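Local coordinates for DNA polymerase sliding clamp 3 (Sulfolobus tokodaii, PDB 3AIZ), which forms part of a DNA-encircling ring that tethers the catalytic subunit of DNA polymerase and other proteins to DNA during replication, at residues S12-T17 and I49-G54; G38-R43 and L199-N204; K98-L101 and Y105-T108. One frame throughout, in Å; residues are numbered along the deposited sequence.

Contact 1: S12-T17 and I49-G54. With SO4 (sulfate ion), chain G.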
# COMPACT_ATOMS: atom_id res chain seq x y z
N SER C 12 31.89 3.09 -7.22
CA SER C 12 31.10 2.95 -8.44
C SER C 12 30.09 4.08 -8.60
O SER C 12 29.78 4.49 -9.72
CB SER C 12 30.39 1.60 -8.47
OG SER C 12 29.43 1.50 -7.43
N TYR C 13 29.58 4.58 -7.48
CA TYR C 13 28.56 5.63 -7.51
C TYR C 13 29.08 6.96 -8.04
O TYR C 13 28.30 7.80 -8.49
CB TYR C 13 27.92 5.81 -6.13
CG TYR C 13 26.82 4.81 -5.84
CD1 TYR C 13 27.10 3.60 -5.21
CD2 TYR C 13 25.51 5.07 -6.21
CE1 TYR C 13 26.09 2.69 -4.95
CE2 TYR C 13 24.50 4.17 -5.95
CZ TYR C 13 24.79 2.98 -5.32
OH TYR C 13 23.79 2.07 -5.06
N ILE C 14 30.39 7.15 -7.98
CA ILE C 14 31.01 8.34 -8.56
C ILE C 14 30.73 8.38 -10.06
O ILE C 14 30.49 9.44 -10.63
CB ILE C 14 32.54 8.35 -8.34
CG1 ILE C 14 32.87 8.33 -6.85
CG2 ILE C 14 33.16 9.57 -9.00
CD1 ILE C 14 34.36 8.32 -6.56
N PHE C 15 30.77 7.21 -10.68
CA PHE C 15 30.59 7.09 -12.12
C PHE C 15 29.12 6.99 -12.50
O PHE C 15 28.73 7.34 -13.62
CB PHE C 15 31.37 5.89 -12.65
CG PHE C 15 32.85 5.98 -12.41
CD1 PHE C 15 33.38 5.63 -11.18
CD2 PHE C 15 33.70 6.44 -13.40
CE1 PHE C 15 34.74 5.72 -10.95
CE2 PHE C 15 35.06 6.53 -13.17
CZ PHE C 15 35.58 6.17 -11.94
N ARG C 16 28.30 6.52 -11.57
CA ARG C 16 26.86 6.48 -11.78
C ARG C 16 26.29 7.89 -11.73
O ARG C 16 25.30 8.20 -12.39
CB ARG C 16 26.19 5.58 -10.73
CG ARG C 16 26.75 4.17 -10.70
CD ARG C 16 26.10 3.33 -9.62
NE ARG C 16 24.66 3.18 -9.85
CZ ARG C 16 23.87 2.43 -9.10
NH1 ARG C 16 24.37 1.75 -8.07
NH2 ARG C 16 22.57 2.35 -9.37
N THR C 17 26.92 8.75 -10.94
CA THR C 17 26.56 10.16 -10.90
C THR C 17 26.88 10.82 -12.23
O THR C 17 26.06 11.56 -12.78
CB THR C 17 27.32 10.92 -9.79
OG1 THR C 17 26.95 10.40 -8.50
CG2 THR C 17 26.98 12.40 -9.84
N ILE C 49 36.94 16.20 -11.11
CA ILE C 49 37.15 15.21 -10.07
C ILE C 49 38.63 14.87 -9.88
O ILE C 49 39.37 14.74 -10.85
CB ILE C 49 36.38 13.91 -10.36
CG1 ILE C 49 34.88 14.20 -10.50
CG2 ILE C 49 36.63 12.88 -9.27
CD1 ILE C 49 34.06 12.99 -10.89
N LEU C 50 39.04 14.74 -8.63
CA LEU C 50 40.40 14.32 -8.30
C LEU C 50 40.38 13.21 -7.27
O LEU C 50 39.94 13.41 -6.13
CB LEU C 50 41.23 15.50 -7.79
CG LEU C 50 42.62 15.13 -7.26
CD1 LEU C 50 43.45 14.46 -8.35
CD2 LEU C 50 43.33 16.35 -6.71
N ILE C 51 40.86 12.04 -7.66
CA ILE C 51 40.95 10.90 -6.76
C ILE C 51 42.42 10.56 -6.53
O ILE C 51 43.01 9.81 -7.29
CB ILE C 51 40.22 9.67 -7.33
CG1 ILE C 51 38.79 10.05 -7.74
CG2 ILE C 51 40.21 8.54 -6.32
CD1 ILE C 51 38.01 8.92 -8.36
N PRO C 52 43.00 11.13 -5.46
CA PRO C 52 44.42 11.00 -5.14
C PRO C 52 44.86 9.55 -5.01
O PRO C 52 44.04 8.67 -4.77
CB PRO C 52 44.54 11.71 -3.78
CG PRO C 52 43.40 12.66 -3.76
CD PRO C 52 42.29 11.97 -4.49
N ALA C 53 46.16 9.31 -5.16
CA ALA C 53 46.72 7.97 -5.05
C ALA C 53 46.37 7.32 -3.72
O ALA C 53 46.10 6.12 -3.65
CB ALA C 53 48.22 8.01 -5.25
N GLY C 54 46.37 8.12 -2.66
CA GLY C 54 46.10 7.62 -1.32
C GLY C 54 44.71 7.03 -1.16
O GLY C 54 44.47 6.21 -0.28
S SO4 G . 21.31 4.52 -11.91
O1 SO4 G . 21.24 5.94 -12.26
O2 SO4 G . 22.66 4.03 -12.19
O3 SO4 G . 21.01 4.35 -10.50
O4 SO4 G . 20.35 3.77 -12.71

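Contact 2: G38-R43 and L199-N204. With SO4 (sulfate ion), chain H.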
# COMPACT_ATOMS: atom_id res chain seq x y z
N GLY C 38 34.87 16.37 -17.12
CA GLY C 38 33.89 16.34 -18.19
C GLY C 38 32.98 17.55 -18.17
O GLY C 38 33.02 18.36 -17.25
N ILE C 39 32.15 17.66 -19.20
CA ILE C 39 31.20 18.76 -19.30
C ILE C 39 29.96 18.33 -20.08
O ILE C 39 30.07 17.84 -21.21
CB ILE C 39 31.84 20.01 -19.94
CG1 ILE C 39 30.84 21.16 -20.00
CG2 ILE C 39 32.36 19.68 -21.33
CD1 ILE C 39 31.40 22.42 -20.62
N ASP C 40 28.79 18.50 -19.48
CA ASP C 40 27.54 18.07 -20.10
C ASP C 40 27.29 18.78 -21.43
O ASP C 40 27.83 19.85 -21.68
CB ASP C 40 26.36 18.26 -19.14
CG ASP C 40 26.21 19.70 -18.68
OD1 ASP C 40 26.99 20.56 -19.14
OD2 ASP C 40 25.31 19.96 -17.86
N PRO C 41 26.47 18.16 -22.30
CA PRO C 41 26.18 18.70 -23.64
C PRO C 41 25.67 20.14 -23.61
O PRO C 41 26.01 20.91 -24.51
CB PRO C 41 25.08 17.76 -24.15
CG PRO C 41 25.33 16.48 -23.44
CD PRO C 41 25.80 16.87 -22.07
N SER C 42 24.88 20.49 -22.61
CA SER C 42 24.34 21.85 -22.51
C SER C 42 25.41 22.82 -22.03
O SER C 42 25.20 24.04 -22.03
CB SER C 42 23.14 21.88 -21.56
OG SER C 42 23.55 21.70 -20.21
N ARG C 43 26.55 22.28 -21.62
CA ARG C 43 27.66 23.09 -21.13
C ARG C 43 27.29 23.86 -19.86
O ARG C 43 28.01 24.76 -19.44
CB ARG C 43 28.17 24.04 -22.22
CG ARG C 43 28.55 23.33 -23.50
CD ARG C 43 29.31 24.25 -24.44
NE ARG C 43 30.53 24.76 -23.83
CZ ARG C 43 31.66 24.08 -23.72
NH1 ARG C 43 31.73 22.84 -24.18
NH2 ARG C 43 32.72 24.63 -23.15
N LEU C 199 17.31 22.87 -11.71
CA LEU C 199 16.98 21.86 -10.72
C LEU C 199 17.60 20.50 -11.05
O LEU C 199 18.24 19.89 -10.19
CB LEU C 199 15.46 21.74 -10.57
CG LEU C 199 14.92 20.80 -9.48
CD1 LEU C 199 13.54 21.26 -9.02
CD2 LEU C 199 14.87 19.36 -9.97
N GLU C 200 17.43 20.05 -12.28
CA GLU C 200 17.91 18.73 -12.68
C GLU C 200 19.42 18.56 -12.47
O GLU C 200 19.88 17.50 -12.06
CB GLU C 200 17.54 18.43 -14.13
CG GLU C 200 18.01 19.47 -15.13
CD GLU C 200 17.74 19.07 -16.57
OE1 GLU C 200 17.31 19.94 -17.36
OE2 GLU C 200 17.94 17.88 -16.90
N TYR C 201 20.18 19.61 -12.76
CA TYR C 201 21.63 19.56 -12.65
C TYR C 201 22.10 19.36 -11.21
O TYR C 201 23.04 18.61 -10.94
CB TYR C 201 22.27 20.81 -13.25
CG TYR C 201 21.83 21.08 -14.68
CD1 TYR C 201 21.10 22.21 -14.99
CD2 TYR C 201 22.14 20.19 -15.70
CE1 TYR C 201 20.69 22.46 -16.29
CE2 TYR C 201 21.74 20.43 -17.00
CZ TYR C 201 21.01 21.56 -17.29
OH TYR C 201 20.61 21.80 -18.58
N VAL C 202 21.44 20.04 -10.27
CA VAL C 202 21.77 19.90 -8.86
C VAL C 202 21.36 18.52 -8.36
O VAL C 202 22.15 17.80 -7.75
CB VAL C 202 21.08 20.97 -7.99
CG1 VAL C 202 21.33 20.69 -6.52
CG2 VAL C 202 21.57 22.36 -8.37
N VAL C 203 20.11 18.16 -8.63
CA VAL C 203 19.55 16.89 -8.19
C VAL C 203 20.37 15.69 -8.64
O VAL C 203 20.58 14.75 -7.88
CB VAL C 203 18.09 16.73 -8.67
CG1 VAL C 203 17.62 15.31 -8.44
CG2 VAL C 203 17.19 17.72 -7.97
N ASN C 204 20.83 15.72 -9.89
CA ASN C 204 21.56 14.60 -10.47
C ASN C 204 22.90 14.30 -9.80
O ASN C 204 23.62 13.39 -10.23
CB ASN C 204 21.75 14.81 -11.98
CG ASN C 204 20.45 14.66 -12.75
OD1 ASN C 204 19.47 14.13 -12.24
ND2 ASN C 204 20.45 15.12 -14.00
S SO4 H . 22.24 18.25 -20.57
O1 SO4 H . 21.16 19.12 -20.11
O2 SO4 H . 22.08 17.98 -21.99
O3 SO4 H . 23.52 18.90 -20.34
O4 SO4 H . 22.19 16.99 -19.83

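Contact 3: K98-L101 and Y105-T108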
# COMPACT_ATOMS: atom_id res chain seq x y z
N LYS C 98 40.92 -2.36 -18.39
CA LYS C 98 40.56 -3.63 -17.77
C LYS C 98 39.96 -3.44 -16.38
O LYS C 98 40.59 -2.84 -15.51
CB LYS C 98 41.78 -4.56 -17.67
CG LYS C 98 42.05 -5.38 -18.92
CD LYS C 98 43.15 -6.40 -18.66
CE LYS C 98 43.37 -7.30 -19.87
NZ LYS C 98 44.50 -8.24 -19.67
N VAL C 99 38.75 -3.94 -16.18
CA VAL C 99 38.11 -3.89 -14.88
C VAL C 99 38.02 -5.30 -14.30
O VAL C 99 37.38 -6.18 -14.88
CB VAL C 99 36.69 -3.29 -14.97
CG1 VAL C 99 36.14 -3.03 -13.58
CG2 VAL C 99 36.71 -2.02 -15.79
N THR C 100 38.67 -5.51 -13.17
CA THR C 100 38.70 -6.83 -12.54
C THR C 100 38.02 -6.82 -11.18
O THR C 100 38.57 -6.31 -10.20
CB THR C 100 40.14 -7.35 -12.37
OG1 THR C 100 40.78 -7.40 -13.65
CG2 THR C 100 40.13 -8.74 -11.76
N LEU C 101 36.82 -7.38 -11.12
CA LEU C 101 36.10 -7.51 -9.86
C LEU C 101 36.52 -8.79 -9.14
O LEU C 101 36.48 -9.87 -9.72
CB LEU C 101 34.59 -7.50 -10.10
CG LEU C 101 34.05 -6.32 -10.90
CD1 LEU C 101 32.54 -6.35 -10.94
CD2 LEU C 101 34.54 -5.01 -10.30
N TYR C 105 33.92 -14.66 -6.69
CA TYR C 105 34.66 -15.20 -7.82
C TYR C 105 35.35 -14.06 -8.55
O TYR C 105 34.94 -12.91 -8.43
CB TYR C 105 33.73 -15.96 -8.77
CG TYR C 105 32.71 -15.09 -9.46
CD1 TYR C 105 31.65 -14.55 -8.75
CD2 TYR C 105 32.80 -14.82 -10.81
CE1 TYR C 105 30.71 -13.75 -9.38
CE2 TYR C 105 31.86 -14.03 -11.45
CZ TYR C 105 30.82 -13.50 -10.72
OH TYR C 105 29.88 -12.71 -11.35
N GLU C 106 36.40 -14.38 -9.29
CA GLU C 106 37.15 -13.35 -10.01
C GLU C 106 36.65 -13.22 -11.45
O GLU C 106 36.40 -14.21 -12.12
CB GLU C 106 38.65 -13.66 -9.99
CG GLU C 106 39.52 -12.51 -10.45
CD GLU C 106 41.00 -12.82 -10.33
OE1 GLU C 106 41.36 -14.02 -10.38
OE2 GLU C 106 41.80 -11.87 -10.19
N ARG C 107 36.51 -11.98 -11.90
CA ARG C 107 35.98 -11.71 -13.23
C ARG C 107 36.59 -10.44 -13.82
O ARG C 107 36.81 -9.46 -13.10
CB ARG C 107 34.46 -11.58 -13.16
CG ARG C 107 33.97 -10.60 -12.10
CD ARG C 107 32.49 -10.76 -11.84
NE ARG C 107 32.01 -9.84 -10.80
CZ ARG C 107 32.24 -10.00 -9.50
NH1 ARG C 107 31.77 -9.12 -8.63
NH2 ARG C 107 32.96 -11.03 -9.08
N THR C 108 36.87 -10.46 -15.12
CA THR C 108 37.49 -9.32 -15.78
C THR C 108 36.75 -8.88 -17.03
O THR C 108 36.62 -9.63 -17.99
CB THR C 108 38.96 -9.62 -16.15
OG1 THR C 108 39.74 -9.73 -14.95
CG2 THR C 108 39.53 -8.49 -17.01

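Contact 1: S12-T17 and I49-G54
Ile14 meets Ile49 and Ile51 in the hydrophobic layer between helix 8-18 and strand 45-52, within the N-terminal PCNA domain. The touching face of the helix has one isoleucine, that of the strand two, a two-residue step apart and both turned to the helix. The CG2 methyl of Ile14, anti to the backbone N, lies 4.0 Å from Ile49 CD1, and the two side chains pass at a slant. The other branch is extended (chi2 179°), which carries Ile14 CD1 to 4.1 Å from Ile51 CD1, where the two side chains meet tip to tip. No hydrogen bond links the segments, and only methyl groups come into contact. Phe15, on the same helix, packs on Ile36 of strand 33-39 and sets its ring edge-to-face with Phe74 of helix 71-78.

Thr17 is bonded back to its own helix: Tyr13 O receives both Thr17 N and Thr17 OG1, the hydroxyl at 2.9 Å, from opposite faces of its carbonyl plane. Away from the isoleucines, Arg16 carries the charge of this helix segment. Arg16 CD lies over one face of the Tyr13 ring, toward the rim; the bend beyond it (chi3 62°) swings the guanidinium to a sulfate ion, whose sulfur lies in the guanidinium plane, at the edge. Arg16 NE donates to sulfate O2 at 3.2 Å, while Arg16 NH2 donates to O3 at 2.8 Å and more weakly to O2. The sulfate probably comes from the crystallisation liquor, but an anion held here is consistent with a helix surface suited to DNA phosphates. An amphipathic helix with its apolar side on a beta sheet and a basic residue turned away from it is characteristic of the PCNA fold, in which helices line the central channel of the ring.

Contact 2: G38-R43 and L199-N204
Asp40 and Tyr201 make the nearest backbone approach, 9.6 Å between CA atoms, where a type I turn from Asp40 to Arg43 faces the short helix 199-203. The gap is spanned mainly by the tyrosine, whose CG stands anti to its carbonyl carbon (chi1 -54°) and whose ring reaches out to the turn. Asp40 OD2 approaches Tyr201 CE2 at 3.7 Å, with the carboxylate plane steeply inclined, at 71°, to the ring. That carboxylate is anchored from its own side, because Asp40 OD1 accepts from the backbone N of Thr45.

A sulfate ion, probably from the crystallisation liquor, lies between the segments. Sulfate O3 is gripped twice by Ser42, from the backbone N at 3.1 Å and from OG at 2.8 Å. Tyr201 OH bonds sulfate O1 at 3.1 Å, and this oxygen lies in the ring plane at the edge. In the crystal the ion thus bridges turn and helix.

Tyr201 also leans on Ile241 of strand 235-241. Behind it, Val202 and Leu199 pack against strand 153-159 and helix 136-149, seating helix 199-203 in the C-terminal domain, while the turn follows strand 33-39 of the N-terminal domain.

Contact 3: K98-L101 and Y105-T108
Leu101 and Arg107 form the hydrogen-bonded pair of an antiparallel beta hairpin, made by strands 97-102 and 106-111. Leu101 N donates to Arg107 O at 2.9 Å with a bent N-H...O angle of 131°, and Arg107 N returns a straighter bond to Leu101 O at 3.0 Å. On the same face of the sheet their side chains cross. Arg107 CG takes the position between its backbone N and carbonyl carbon (chi1 52°), the chain runs extended to NE, and the turn at chi4 (-74°) lays the guanidinium face on Leu101. Leu101 CB sits 3.4 Å above the plane of the Arg107 guanidinium, over its centre, and Leu101 CD1 adds a touch at NE. Arg107 NH2 in turn stands over the centre of the Tyr105 ring face, and NH1 makes a salt bridge to Asp85.

The opposite face of the sheet carries the non-hydrogen-bonded pair Thr100 and Thr108. Both place OG1 anti to the carbonyl carbon and beside the backbone N, which brings Thr100 OG1 and Thr108 OG1 to a 2.9 Å hydrogen bond in which either may donate. Thr100 CG2 meanwhile faces Glu106 OE2 at 3.9 Å.

Strand 106-111 is an edge of its sheet within the chain, yet Glu106, Arg107 and Thr108 pair with a strand of a neighbouring PCNA2 subunit, and Tyr105 OH bonds Asp149 of that subunit. The chemistry implies a strand bonded on one side to its hairpin partner and on the other to PCNA2, with the Arg107 charge met by Asp85 and its guanidinium in apolar and aromatic contact.

Contact 1 is the core contact, buried and purely apolar across its segments. Contacts 2 and 3 are both partly buried: contact 2 is nearer the surface, its polar groups gathered round a sulfate, and contact 3 relies on strand pairing at a subunit boundary. Contacts 1 and 2 draw on the same sheet, through the adjacent strands 45-52 and 33-39, and they meet where Thr17 CG2 lies 3.5 Å from Asn204 O; their centres are about 17 Å apart. Contact 2 alone joins the two domains. Contact 3 belongs to a different sheet of the N-terminal domain, its centre about 19 Å from that of contact 1 and about 31 Å from that of contact 2.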